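Local coordinates for protein tubulin binding cofactor C (Leishmania major, PDB 5AJ8) that probably acts, through a longer protein of which this is the C-terminal domain, as a tubulin-folding cofactor that helps form alpha/beta-tubulin heterodimers, at residues A[21-26]-A[42-47]; A[33-38]-A[52-57]; A[58-63]-A[73-78]; A[64-69]-A[84-89]; A[93-98]-A[159-164]. The protein carries 1 engineered substitution. All blocks are in the same frame, centred on the assembly; numbering follows the deposited sequence. Where two conformers were deposited one is given.

Interaction 1: A[21-26]-A[42-47]; sequences LFISHS and LPIAGS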
# COMPACT_ATOMS: atom_id res chain seq x y z
N LEU A 21 -1.13 -0.60 -11.99
CA LEU A 21 -1.04 -2.04 -11.63
C LEU A 21 -2.17 -2.46 -10.68
O LEU A 21 -2.57 -1.68 -9.81
CB LEU A 21 0.31 -2.35 -10.99
CG LEU A 21 1.56 -1.99 -11.79
CD1 LEU A 21 2.77 -2.46 -11.00
CD2 LEU A 21 1.53 -2.61 -13.18
N PHE A 22 -2.66 -3.68 -10.87
CA PHE A 22 -3.74 -4.23 -10.07
C PHE A 22 -3.25 -5.53 -9.41
O PHE A 22 -3.09 -6.54 -10.07
CB PHE A 22 -4.99 -4.44 -10.92
CG PHE A 22 -5.52 -3.16 -11.52
CD1 PHE A 22 -6.16 -2.23 -10.73
CD2 PHE A 22 -5.34 -2.86 -12.86
CE1 PHE A 22 -6.63 -1.04 -11.25
CE2 PHE A 22 -5.80 -1.65 -13.41
CZ PHE A 22 -6.46 -0.75 -12.60
N ILE A 23 -2.96 -5.46 -8.12
CA ILE A 23 -2.34 -6.56 -7.39
C ILE A 23 -3.43 -7.29 -6.62
O ILE A 23 -4.05 -6.72 -5.73
CB ILE A 23 -1.25 -6.01 -6.45
CG1 ILE A 23 -0.18 -5.35 -7.38
CG2 ILE A 23 -0.68 -7.10 -5.52
CD1 ILE A 23 1.15 -5.01 -6.76
N SER A 24 -3.70 -8.53 -6.98
CA SER A 24 -4.80 -9.27 -6.31
C SER A 24 -4.38 -9.72 -4.90
O SER A 24 -3.23 -9.57 -4.50
CB SER A 24 -5.30 -10.45 -7.17
OG SER A 24 -6.58 -10.89 -6.73
N HIS A 25 -5.36 -10.21 -4.14
CA HIS A 25 -5.13 -10.68 -2.76
C HIS A 25 -4.23 -11.91 -2.77
O HIS A 25 -4.32 -12.73 -3.66
CB HIS A 25 -6.44 -10.96 -2.00
CG HIS A 25 -7.49 -11.66 -2.80
ND1 HIS A 25 -7.51 -13.02 -3.00
CD2 HIS A 25 -8.56 -11.16 -3.48
CE1 HIS A 25 -8.55 -13.34 -3.76
NE2 HIS A 25 -9.19 -12.23 -4.07
N SER A 26 -3.35 -12.02 -1.77
CA SER A 26 -2.45 -13.15 -1.63
C SER A 26 -1.87 -13.09 -0.23
O SER A 26 -2.24 -12.21 0.53
CB SER A 26 -1.33 -13.08 -2.68
OG SER A 26 -0.37 -12.09 -2.35
N LEU A 42 -5.51 -5.20 -3.60
CA LEU A 42 -6.48 -5.82 -2.71
C LEU A 42 -5.72 -6.22 -1.42
O LEU A 42 -4.49 -6.35 -1.43
CB LEU A 42 -7.14 -7.02 -3.38
CG LEU A 42 -7.91 -6.75 -4.68
CD1 LEU A 42 -8.54 -8.02 -5.23
CD2 LEU A 42 -8.97 -5.66 -4.50
N PRO A 43 -6.43 -6.35 -0.29
CA PRO A 43 -5.73 -6.65 0.96
C PRO A 43 -4.84 -7.89 0.88
O PRO A 43 -5.26 -8.89 0.36
CB PRO A 43 -6.89 -6.85 1.97
CG PRO A 43 -8.00 -6.00 1.41
CD PRO A 43 -7.87 -6.12 -0.08
N ILE A 44 -3.60 -7.78 1.37
CA ILE A 44 -2.63 -8.88 1.40
C ILE A 44 -2.56 -9.42 2.83
O ILE A 44 -2.36 -8.66 3.77
CB ILE A 44 -1.25 -8.35 1.01
CG1 ILE A 44 -1.30 -7.56 -0.30
CG2 ILE A 44 -0.24 -9.47 0.94
CD1 ILE A 44 -1.80 -8.38 -1.46
N ALA A 45 -2.75 -10.73 2.98
CA ALA A 45 -2.77 -11.36 4.28
C ALA A 45 -1.37 -11.81 4.60
O ALA A 45 -1.11 -12.99 4.75
CB ALA A 45 -3.75 -12.53 4.31
N GLY A 46 -0.47 -10.85 4.68
CA GLY A 46 0.98 -11.09 4.88
C GLY A 46 1.74 -9.81 4.60
O GLY A 46 1.19 -8.72 4.70
N SER A 47 3.02 -9.92 4.27
CA SER A 47 3.82 -8.74 4.09
C SER A 47 3.84 -8.24 2.64
O SER A 47 3.65 -8.99 1.70
CB SER A 47 5.24 -8.93 4.64
OG SER A 47 5.84 -10.08 4.10

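Interaction 2: A[33-38]-A[52-57]; sequences GCADCA and NCTNCR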
# COMPACT_ATOMS: atom_id res chain seq x y z
N GLY A 33 10.91 -2.01 -8.72
CA GLY A 33 11.29 -1.21 -9.86
C GLY A 33 10.13 -0.64 -10.66
O GLY A 33 10.21 -0.59 -11.87
N CYS A 34 9.08 -0.20 -9.98
CA CYS A 34 7.95 0.44 -10.67
C CYS A 34 8.06 1.97 -10.57
O CYS A 34 8.54 2.51 -9.56
CB CYS A 34 6.63 -0.04 -10.08
SG CYS A 34 6.39 -1.78 -10.27
N ALA A 35 7.59 2.65 -11.61
CA ALA A 35 7.68 4.11 -11.71
C ALA A 35 6.50 4.72 -12.43
O ALA A 35 5.92 4.09 -13.32
CB ALA A 35 8.98 4.53 -12.40
N ASP A 36 6.12 5.94 -12.01
CA ASP A 36 5.15 6.77 -12.73
C ASP A 36 3.84 6.02 -12.93
O ASP A 36 3.34 5.88 -14.04
CB ASP A 36 5.70 7.16 -14.12
CG ASP A 36 7.10 7.79 -14.06
OD1 ASP A 36 7.50 8.38 -13.03
OD2 ASP A 36 7.82 7.71 -15.07
N CYS A 37 3.28 5.50 -11.85
CA CYS A 37 2.00 4.81 -11.97
C CYS A 37 1.26 4.76 -10.64
O CYS A 37 1.79 5.18 -9.62
CB CYS A 37 2.19 3.40 -12.53
SG CYS A 37 3.15 2.28 -11.50
N ALA A 38 0.02 4.29 -10.71
CA ALA A 38 -0.79 4.03 -9.55
C ALA A 38 -0.82 2.53 -9.36
O ALA A 38 -0.96 1.78 -10.34
CB ALA A 38 -2.20 4.58 -9.75
N ASN A 52 12.96 0.09 -4.82
CA ASN A 52 13.36 0.83 -6.00
C ASN A 52 12.17 1.34 -6.82
O ASN A 52 12.18 1.28 -8.03
CB ASN A 52 14.27 -0.04 -6.86
CG ASN A 52 15.47 -0.55 -6.08
OD1 ASN A 52 15.77 -1.75 -6.08
ND2 ASN A 52 16.16 0.35 -5.39
N CYS A 53 11.15 1.83 -6.13
CA CYS A 53 10.02 2.44 -6.79
C CYS A 53 10.12 3.94 -6.66
O CYS A 53 10.55 4.44 -5.62
CB CYS A 53 8.70 1.95 -6.19
SG CYS A 53 8.36 0.21 -6.47
N THR A 54 9.72 4.66 -7.70
CA THR A 54 9.72 6.12 -7.70
C THR A 54 8.46 6.68 -8.35
O THR A 54 7.97 6.15 -9.35
CB THR A 54 10.91 6.71 -8.48
OG1 THR A 54 10.95 6.14 -9.80
CG2 THR A 54 12.23 6.44 -7.75
N ASN A 55 7.96 7.77 -7.78
CA ASN A 55 6.83 8.52 -8.36
C ASN A 55 5.62 7.63 -8.58
O ASN A 55 5.09 7.55 -9.68
CB ASN A 55 7.27 9.18 -9.66
CG ASN A 55 6.23 10.13 -10.22
OD1 ASN A 55 5.43 10.72 -9.48
ND2 ASN A 55 6.25 10.30 -11.53
N CYS A 56 5.22 6.90 -7.54
CA CYS A 56 4.06 6.03 -7.61
C CYS A 56 3.08 6.42 -6.53
O CYS A 56 3.48 6.93 -5.49
CB CYS A 56 4.44 4.55 -7.42
SG CYS A 56 5.45 3.84 -8.72
N ARG A 57 1.80 6.17 -6.80
CA ARG A 57 0.74 6.25 -5.80
C ARG A 57 0.30 4.82 -5.52
O ARG A 57 -0.11 4.13 -6.44
CB ARG A 57 -0.45 7.07 -6.35
CG ARG A 57 -0.44 8.56 -6.14
CD ARG A 57 0.74 9.23 -6.80
NE ARG A 57 0.94 8.85 -8.20
CZ ARG A 57 2.09 9.06 -8.85
NH1 ARG A 57 3.13 9.65 -8.22
NH2 ARG A 57 2.21 8.67 -10.13

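Interaction 3: A[58-63]-A[73-78]; sequences VYVACH and LDMYVW. Engineered in segment 73-78: Met75 (natural residue Leu).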
# COMPACT_ATOMS: atom_id res chain seq x y z
N VAL A 58 0.38 4.38 -4.26
CA VAL A 58 0.16 2.98 -3.89
C VAL A 58 -0.93 2.85 -2.83
O VAL A 58 -0.93 3.59 -1.85
CB VAL A 58 1.46 2.39 -3.34
CG1 VAL A 58 1.34 0.90 -3.07
CG2 VAL A 58 2.59 2.65 -4.33
N TYR A 59 -1.92 1.98 -3.08
CA TYR A 59 -3.02 1.73 -2.16
C TYR A 59 -2.89 0.29 -1.74
O TYR A 59 -3.04 -0.60 -2.55
CB TYR A 59 -4.37 1.98 -2.83
CG TYR A 59 -4.54 3.40 -3.39
CD1 TYR A 59 -3.98 3.76 -4.59
CD2 TYR A 59 -5.23 4.38 -2.68
CE1 TYR A 59 -4.10 5.05 -5.09
CE2 TYR A 59 -5.36 5.68 -3.17
CZ TYR A 59 -4.79 6.01 -4.38
OH TYR A 59 -4.93 7.28 -4.91
N VAL A 60 -2.58 0.05 -0.47
CA VAL A 60 -2.30 -1.32 -0.00
C VAL A 60 -2.76 -1.53 1.44
O VAL A 60 -2.55 -0.66 2.32
CB VAL A 60 -0.78 -1.65 -0.13
CG1 VAL A 60 0.07 -0.66 0.64
CG2 VAL A 60 -0.47 -3.09 0.26
N ALA A 61 -3.38 -2.68 1.67
CA ALA A 61 -3.60 -3.20 3.00
C ALA A 61 -2.73 -4.44 3.18
O ALA A 61 -2.67 -5.28 2.27
CB ALA A 61 -5.07 -3.53 3.21
N CYS A 62 -2.13 -4.60 4.37
CA CYS A 62 -1.22 -5.69 4.64
C CYS A 62 -0.93 -5.85 6.13
O CYS A 62 -1.32 -5.01 6.93
CB CYS A 62 0.09 -5.49 3.87
SG CYS A 62 0.90 -3.91 4.19
N HIS A 63 -0.32 -6.97 6.50
CA HIS A 63 0.11 -7.22 7.88
C HIS A 63 1.41 -6.49 8.26
O HIS A 63 1.54 -5.92 9.38
CB HIS A 63 0.34 -8.71 8.09
CG HIS A 63 -0.90 -9.51 8.01
ND1 HIS A 63 -0.93 -10.85 8.36
CD2 HIS A 63 -2.14 -9.19 7.60
CE1 HIS A 63 -2.15 -11.32 8.15
NE2 HIS A 63 -2.90 -10.33 7.70
N LEU A 73 6.88 8.45 -3.23
CA LEU A 73 5.73 7.53 -3.18
C LEU A 73 4.66 8.12 -2.28
O LEU A 73 4.97 8.59 -1.18
CB LEU A 73 6.13 6.16 -2.63
CG LEU A 73 7.07 5.22 -3.39
CD1 LEU A 73 6.81 3.76 -3.18
CD2 LEU A 73 7.10 5.53 -4.87
N ASP A 74 3.42 8.19 -2.77
CA ASP A 74 2.29 8.50 -1.90
C ASP A 74 1.69 7.16 -1.51
O ASP A 74 1.22 6.41 -2.38
CB ASP A 74 1.26 9.41 -2.56
CG ASP A 74 1.74 10.85 -2.73
OD1 ASP A 74 2.76 11.25 -2.13
OD2 ASP A 74 1.10 11.59 -3.53
N MSE A 75 1.77 6.82 -0.22
CA MSE A 75 1.39 5.48 0.29
C MSE A 75 0.08 5.57 1.04
O MSE A 75 0.02 6.18 2.12
CB MSE A 75 2.48 4.97 1.25
CG MSE A 75 3.89 4.76 0.71
SE MSE A 75 3.92 3.56 -0.83
CE MSE A 75 3.07 2.05 0.12
N TYR A 76 -0.98 4.95 0.52
CA TYR A 76 -2.29 4.89 1.17
C TYR A 76 -2.48 3.51 1.80
O TYR A 76 -2.73 2.51 1.11
CB TYR A 76 -3.41 5.21 0.17
CG TYR A 76 -3.31 6.62 -0.40
CD1 TYR A 76 -2.53 6.90 -1.52
CD2 TYR A 76 -3.96 7.67 0.21
CE1 TYR A 76 -2.44 8.19 -2.04
CE2 TYR A 76 -3.88 8.96 -0.29
CZ TYR A 76 -3.11 9.22 -1.41
OH TYR A 76 -3.04 10.52 -1.87
N VAL A 77 -2.35 3.46 3.11
CA VAL A 77 -1.97 2.27 3.81
C VAL A 77 -2.94 1.90 4.95
O VAL A 77 -3.33 2.75 5.76
CB VAL A 77 -0.54 2.48 4.39
CG1 VAL A 77 -0.14 1.36 5.33
CG2 VAL A 77 0.47 2.62 3.27
N TRP A 78 -3.28 0.61 5.02
CA TRP A 78 -3.90 0.02 6.22
C TRP A 78 -3.00 -1.16 6.61
O TRP A 78 -2.99 -2.19 5.94
CB TRP A 78 -5.33 -0.45 5.95
CG TRP A 78 -6.18 -0.75 7.21
CD1 TRP A 78 -5.78 -1.41 8.35
CD2 TRP A 78 -7.55 -0.40 7.42
NE1 TRP A 78 -6.82 -1.47 9.24
CE2 TRP A 78 -7.92 -0.87 8.69
CE3 TRP A 78 -8.49 0.30 6.65
CZ2 TRP A 78 -9.21 -0.67 9.22
CZ3 TRP A 78 -9.75 0.50 7.17
CH2 TRP A 78 -10.10 0.03 8.44

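Interaction 4: A[64-69]-A[84-89]; sequences QLRLKG and IIEECD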
# COMPACT_ATOMS: atom_id res chain seq x y z
N GLN A 64 2.37 -6.53 7.32
CA GLN A 64 3.61 -5.77 7.43
C GLN A 64 3.90 -5.06 6.11
O GLN A 64 3.59 -5.59 5.06
CB GLN A 64 4.77 -6.67 7.78
CG GLN A 64 4.62 -7.41 9.10
CD GLN A 64 4.00 -8.78 8.94
OE1 GLN A 64 3.91 -9.32 7.85
NE2 GLN A 64 3.51 -9.33 10.03
N LEU A 65 4.48 -3.86 6.20
CA LEU A 65 4.83 -3.07 5.04
C LEU A 65 6.28 -2.61 5.16
O LEU A 65 6.66 -2.03 6.17
CB LEU A 65 3.92 -1.85 4.88
CG LEU A 65 4.19 -0.90 3.70
CD1 LEU A 65 4.17 -1.63 2.37
CD2 LEU A 65 3.20 0.25 3.66
N ARG A 66 7.09 -2.93 4.17
CA ARG A 66 8.47 -2.45 4.15
C ARG A 66 8.84 -1.85 2.80
O ARG A 66 8.56 -2.42 1.75
CB ARG A 66 9.45 -3.56 4.53
CG ARG A 66 10.90 -3.09 4.55
CD ARG A 66 11.74 -3.82 5.58
NE ARG A 66 13.13 -3.33 5.65
CZ ARG A 66 13.98 -3.66 6.63
NH1 ARG A 66 13.60 -4.45 7.64
NH2 ARG A 66 15.22 -3.23 6.60
N LEU A 67 9.48 -0.70 2.84
CA LEU A 67 9.93 -0.02 1.62
C LEU A 67 11.44 0.26 1.66
O LEU A 67 11.96 0.71 2.67
CB LEU A 67 9.16 1.27 1.40
CG LEU A 67 7.65 1.10 1.14
CD1 LEU A 67 6.87 1.48 2.38
CD2 LEU A 67 7.21 1.98 -0.01
N LYS A 68 12.11 -0.00 0.55
CA LYS A 68 13.55 0.19 0.47
C LYS A 68 13.91 0.89 -0.85
O LYS A 68 13.48 0.46 -1.90
CB LYS A 68 14.31 -1.13 0.55
CG LYS A 68 15.81 -0.96 0.43
CD LYS A 68 16.57 -2.23 0.78
CE LYS A 68 18.07 -1.95 0.76
NZ LYS A 68 18.83 -3.21 0.97
N GLY A 69 14.70 1.94 -0.76
CA GLY A 69 15.21 2.62 -1.95
C GLY A 69 14.13 3.28 -2.78
O GLY A 69 14.27 3.35 -3.99
N ILE A 84 7.85 0.19 7.80
CA ILE A 84 9.29 0.43 7.93
C ILE A 84 9.80 0.99 6.60
O ILE A 84 9.52 0.42 5.54
CB ILE A 84 10.07 -0.87 8.27
CG1 ILE A 84 9.62 -1.41 9.64
CG2 ILE A 84 11.56 -0.61 8.31
CD1 ILE A 84 10.22 -2.76 10.02
N ILE A 85 10.58 2.07 6.65
CA ILE A 85 11.28 2.52 5.45
C ILE A 85 12.79 2.50 5.65
O ILE A 85 13.28 2.52 6.78
CB ILE A 85 10.83 3.92 5.00
CG1 ILE A 85 11.08 4.99 6.06
CG2 ILE A 85 9.36 3.89 4.63
CD1 ILE A 85 10.82 6.40 5.56
N GLU A 86 13.50 2.44 4.53
CA GLU A 86 14.95 2.34 4.51
C GLU A 86 15.48 2.92 3.21
O GLU A 86 15.10 2.47 2.13
CB GLU A 86 15.38 0.88 4.61
CG GLU A 86 16.88 0.70 4.71
CD GLU A 86 17.34 -0.75 4.67
OE1 GLU A 86 16.49 -1.67 4.55
OE2 GLU A 86 18.57 -0.95 4.77
N GLU A 87 16.37 3.91 3.30
CA GLU A 87 16.87 4.61 2.11
C GLU A 87 15.70 5.13 1.24
O GLU A 87 15.69 4.93 0.02
CB GLU A 87 17.83 3.70 1.33
CG GLU A 87 19.19 3.56 2.01
CD GLU A 87 19.98 2.31 1.62
OE1 GLU A 87 19.62 1.61 0.66
OE2 GLU A 87 20.97 2.01 2.32
N CYS A 88 14.71 5.75 1.89
CA CYS A 88 13.55 6.33 1.21
C CYS A 88 13.52 7.82 1.46
O CYS A 88 14.08 8.31 2.45
CB CYS A 88 12.25 5.69 1.67
SG CYS A 88 12.05 3.95 1.25
N ASP A 89 12.86 8.56 0.59
CA ASP A 89 12.73 10.01 0.77
C ASP A 89 11.51 10.49 0.03
O ASP A 89 11.12 9.87 -0.94
CB ASP A 89 13.98 10.75 0.27
CG ASP A 89 14.03 12.24 0.71
OD1 ASP A 89 13.83 12.58 1.90
OD2 ASP A 89 14.29 13.08 -0.17

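Interaction 5: A[93-98]-A[159-164]; sequences FGPYRC and EEERAS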
# COMPACT_ATOMS: atom_id res chain seq x y z
N PHE A 93 2.28 9.59 3.58
CA PHE A 93 1.36 8.53 4.02
C PHE A 93 -0.05 8.99 4.29
O PHE A 93 -0.30 10.00 4.93
CB PHE A 93 1.90 7.83 5.27
CG PHE A 93 3.08 6.96 4.99
CD1 PHE A 93 4.33 7.50 4.83
CD2 PHE A 93 2.93 5.58 4.87
CE1 PHE A 93 5.42 6.70 4.57
CE2 PHE A 93 3.99 4.77 4.59
CZ PHE A 93 5.25 5.33 4.43
N GLY A 94 -0.98 8.19 3.79
CA GLY A 94 -2.40 8.42 3.95
C GLY A 94 -3.09 7.09 4.23
O GLY A 94 -2.44 6.03 4.28
N PRO A 95 -4.40 7.14 4.44
CA PRO A 95 -5.22 5.97 4.70
C PRO A 95 -5.75 5.26 3.44
O PRO A 95 -6.07 5.90 2.41
CB PRO A 95 -6.38 6.55 5.48
CG PRO A 95 -6.61 7.88 4.81
CD PRO A 95 -5.20 8.39 4.52
N TYR A 96 -5.87 3.94 3.56
CA TYR A 96 -6.34 3.04 2.48
C TYR A 96 -7.77 3.37 2.02
O TYR A 96 -8.15 3.13 0.86
CB TYR A 96 -6.27 1.62 3.02
CG TYR A 96 -6.52 0.47 2.08
CD1 TYR A 96 -5.72 0.26 0.96
CD2 TYR A 96 -7.52 -0.45 2.35
CE1 TYR A 96 -5.91 -0.82 0.13
CE2 TYR A 96 -7.72 -1.54 1.52
CZ TYR A 96 -6.91 -1.72 0.41
OH TYR A 96 -7.11 -2.80 -0.40
N ARG A 97 -8.55 3.93 2.93
CA ARG A 97 -9.91 4.33 2.63
C ARG A 97 -10.00 5.36 1.46
O ARG A 97 -11.05 5.51 0.86
CB ARG A 97 -10.62 4.85 3.89
CG ARG A 97 -10.04 6.12 4.46
CD ARG A 97 -10.76 6.58 5.72
NE ARG A 97 -10.08 7.73 6.30
CZ ARG A 97 -9.27 7.71 7.37
NH1 ARG A 97 -9.03 6.59 8.05
NH2 ARG A 97 -8.70 8.85 7.78
N CYS A 98 -8.89 6.04 1.13
CA CYS A 98 -8.85 6.90 -0.06
C CYS A 98 -9.07 6.12 -1.36
O CYS A 98 -9.40 6.72 -2.37
CB CYS A 98 -7.52 7.67 -0.16
SG CYS A 98 -7.33 8.82 1.22
N GLU A 159 -6.47 17.66 1.94
CA GLU A 159 -6.60 18.14 0.55
C GLU A 159 -5.60 17.55 -0.44
O GLU A 159 -5.74 17.72 -1.64
CB GLU A 159 -6.51 19.67 0.49
CG GLU A 159 -5.15 20.28 0.87
CD GLU A 159 -5.07 20.78 2.31
OE1 GLU A 159 -5.95 20.43 3.13
OE2 GLU A 159 -4.12 21.52 2.61
N GLU A 160 -4.56 16.91 0.07
CA GLU A 160 -3.60 16.26 -0.80
C GLU A 160 -3.97 14.79 -0.97
O GLU A 160 -3.29 14.08 -1.69
CB GLU A 160 -2.19 16.37 -0.21
CG GLU A 160 -1.76 17.78 0.14
CD GLU A 160 -0.40 17.83 0.84
OE1 GLU A 160 -0.17 17.09 1.83
OE2 GLU A 160 0.44 18.63 0.40
N GLU A 161 -5.02 14.31 -0.32
CA GLU A 161 -5.39 12.90 -0.49
C GLU A 161 -5.91 12.69 -1.91
O GLU A 161 -6.62 13.51 -2.42
CB GLU A 161 -6.41 12.44 0.57
CG GLU A 161 -5.77 12.17 1.93
CD GLU A 161 -6.78 11.94 3.08
OE1 GLU A 161 -8.00 11.83 2.85
OE2 GLU A 161 -6.34 11.87 4.23
N ARG A 162 -5.48 11.62 -2.56
CA ARG A 162 -5.99 11.28 -3.89
C ARG A 162 -7.04 10.17 -3.72
O ARG A 162 -6.70 9.01 -3.53
CB ARG A 162 -4.85 10.83 -4.77
CG ARG A 162 -5.20 10.40 -6.19
CD ARG A 162 -3.90 9.83 -6.78
NE ARG A 162 -3.99 9.44 -8.18
CZ ARG A 162 -4.38 8.24 -8.62
NH1 ARG A 162 -4.79 7.28 -7.78
NH2 ARG A 162 -4.38 8.03 -9.94
N ALA A 163 -8.30 10.57 -3.78
CA ALA A 163 -9.43 9.68 -3.55
C ALA A 163 -9.81 8.98 -4.86
O ALA A 163 -10.60 9.50 -5.63
CB ALA A 163 -10.61 10.47 -2.98
N SER A 164 -9.20 7.84 -5.14
CA SER A 164 -9.34 7.18 -6.44
C SER A 164 -10.67 6.38 -6.52
O SER A 164 -10.98 5.57 -5.62
CB SER A 164 -8.15 6.26 -6.70
OG SER A 164 -8.30 5.50 -7.90
O HOH W 1 -8.18 11.13 6.29

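Interaction 1: A[21-26]-A[42-47]
Ile23 and Ser26 each offer a backbone carbonyl to the 42-47 segment, and between these two anchor points the chains run roughly the same way without forming a single beta bridge. Leu42 N gives its hydrogen to Ile23 O (3.0 Å), and Ala45 N gives its own to Ser26 O (2.9 Å). Ile44 lies between the two bonds. Its chi2 of -60° swings CD1 over the backbone of the first segment, 3.6 Å from Ser24 O, while CG2 lies 3.4 Å from Ser26 O. The Ile44 CA-H also faces Ser26 O, so that this carbonyl is gripped by one true hydrogen bond and a weaker CH contact. The two segments sit at a corner of a right-handed parallel beta-helix, the fold of the C-CAP/cofactor C-like family, where one coil stacks on the next. Leu42 points across the contact and sets CD1 3.6 Å from CD2 of the His25 ring, with Ser24 OG also close to this methyl. His25 CB meanwhile rests 3.4 Å from Pro43 O. The His25 imidazole is anchored outside the contact, its NE2 bonded to Glu108 N, and Trp119 of helix 116-122 packs on Leu42 and Pro43.

Interaction 2: A[33-38]-A[52-57]
Arg57, Asp36 and Cys34 bury the most surface between two segments that run side by side in exact register, Gly33 level with Asn52 through to Ala38 level with Arg57. Cys34 contributes mainly through its carbonyl: Thr54 N donates to Cys34 O at 3.1 Å, and Cys56 SG lies 3.5 Å from the same oxygen. In return Cys34 N makes a weak bond to Cys53 SG. One step on, Asp36 N bonds to Thr54 O (3.2 Å), and its carboxylate reaches the side chain of the residue level with it. Asn55 ND2 donates to Asp36 OD1 at 2.7 Å, meeting the oxygen from above the carboxylate plane, with the two flat groups turned 68° apart. The other end of this amide is held too, since Arg57 NH1 donates to Asn55 OD1 at 2.8 Å and thereby fixes the rotation of the amide. The arginine chain is bent at chi2 and chi3, and its NH2 lies 3.6 Å from Cys37 O. Arg57 N bonds to that same carbonyl. Cys37 SG lies 3.9 Å from Cys56 SG. Beyond the pair, Arg57 packs on Arg162, and Leu73 lies against Cys53 and Cys56. Asp36 and Asn55 both take left-handed backbone angles where the chain turns; such like-shaped corners put like residues level with one another, as in successive coils of a parallel beta-helix.

Interaction 3: A[58-63]-A[73-78]
Val58 and Tyr59 pack closely on Met75 and Tyr76, whereas toward Ala61 and Trp78 the side chains barely meet. Tyr76 N donates to Val58 O at 2.7 Å, a short and nearly straight bond. On one face the selenium of Met75, an engineered substitution present as selenomethionine, lies 3.7 Å from Val58 CB; bends at chi2 and chi3 (-55° and -58°) fold CE against Val58 CG1. On the other face the two tyrosine rings lie almost parallel, centroids 4.6 Å apart, but slid so that they hardly overlap: Tyr59 CE2 stands over the rim of the Tyr76 ring, 3.5 Å from its CD1. Both hydroxyls are bonded to the backbone of Arg162. These are neighbouring strands of one parallel sheet of the beta-helix, in successive coils, with Met75 directed inward to Leu65 and Leu67. At the looser end the backbone ladder persists, Trp78 N to Val60 O (3.1 Å) and Cys62 N to Trp78 O (3.0 Å). Side-chain contact there thins to Ala61 CB against Trp78 CB at 4.1 Å; the indole packs on helix 116-122, its NE1 bonded to Thr132. At the opposite end the partly exposed Asp74 forms a salt bridge with Arg92.

Interaction 4: A[64-69]-A[84-89]
Arg66, Leu67 and Lys68 pair with Ile84, Ile85 and Glu86 in a parallel ladder, and backbone hydrogen bonds carry most of it. Ile84 N donates to Leu65 O (3.0 Å), Leu67 N to Ile84 O (2.9 Å) and Gly69 N to Glu86 O (3.0 Å); the bond from Glu86 N to Leu67 O is bent and weak. Charged groups line one face. Arg66 NH2 makes a salt bridge to Glu86 OE1 at 2.9 Å, lying above the carboxylate plane while the oxygen lies in the plane of the guanidinium. Glu86 was modelled in two conformers, so the bridge is certain only for the conformer described. Ile84 CG2 lies over one face of the Arg66 guanidinium, near its rim. Lys68, extended beyond CG, runs alongside Glu86 and Glu87 without its ammonium closing a salt bridge to either. Apolar contacts complete the pairing. On the opposite face of the sheet, Leu67 CD1 meets Ile85 CG2 at 4.1 Å, and Leu67 CB touches Cys88 SG at 3.9 Å. Strand 47-51 bonds to the far edge of strand 64-68, strand 140-141 follows 84-86 in the sheet, and Leu65 and Leu67 point across the interior of the beta-helix to Leu73, Met75 and Val77 of strand 73-79.

Interaction 5: A[93-98]-A[159-164]
Cys98 meets Glu161, Ala163 and Ser164 with both its side chain and its carbonyl. Ser164 N donates to Cys98 O at 3.0 Å, but at only 124° the bond is weak; Ala163 CA-H approaches the same oxygen, with CA at 3.2 Å. Cys98 SG touches CB, CG and CD of Glu161 and lies 3.5 Å from its OE1. The other carboxylate oxygen, Glu161 OE2, sits 3.7 Å from Pro95 CD, the proline ring crossing the extended glutamate at about a right angle. Outside this first shell, a water donates to Glu161 OE2 (2.9 Å) and accepts from Arg97 NH2 (2.8 Å), joining the two charges indirectly. Arg97 lays one face of its guanidinium over Pro95 CB and forms a salt bridge with Glu133 through NH1. Cys98 is set in place by the 3-10 turn that follows strand 91-95, where Cys98 N bonds to Pro95 O (3.1 Å). Segment 159-164 is held by a tyrosine of the sheet beneath, Tyr40, whose OH bonds to Ser164 OG and Arg162 NH1. The contact is thus that of a C-terminal tail, leaving the last strand of a parallel beta-helix and folding back across its outer face.

Followed from the N terminus, interactions 1 and 2 cross, since 33-38 lies between 21-26 and its partner 42-47, which itself precedes 52-57; each closes one coil of the beta-helix onto the next. Interactions 3 and 4 cross in the same way, with 64-69 between 58-63 and 73-78 and 84-89 coming last. Strand 56-62 serves both interaction 2 and interaction 3, tying the corner to the sheet. Interactions 3 and 4 lie in the two different sheets, which meet through interior leucines, valine and methionine. Interaction 5 closes the longest loop, 60 residues, and brings the C-terminal tail back over the sheet of interaction 3.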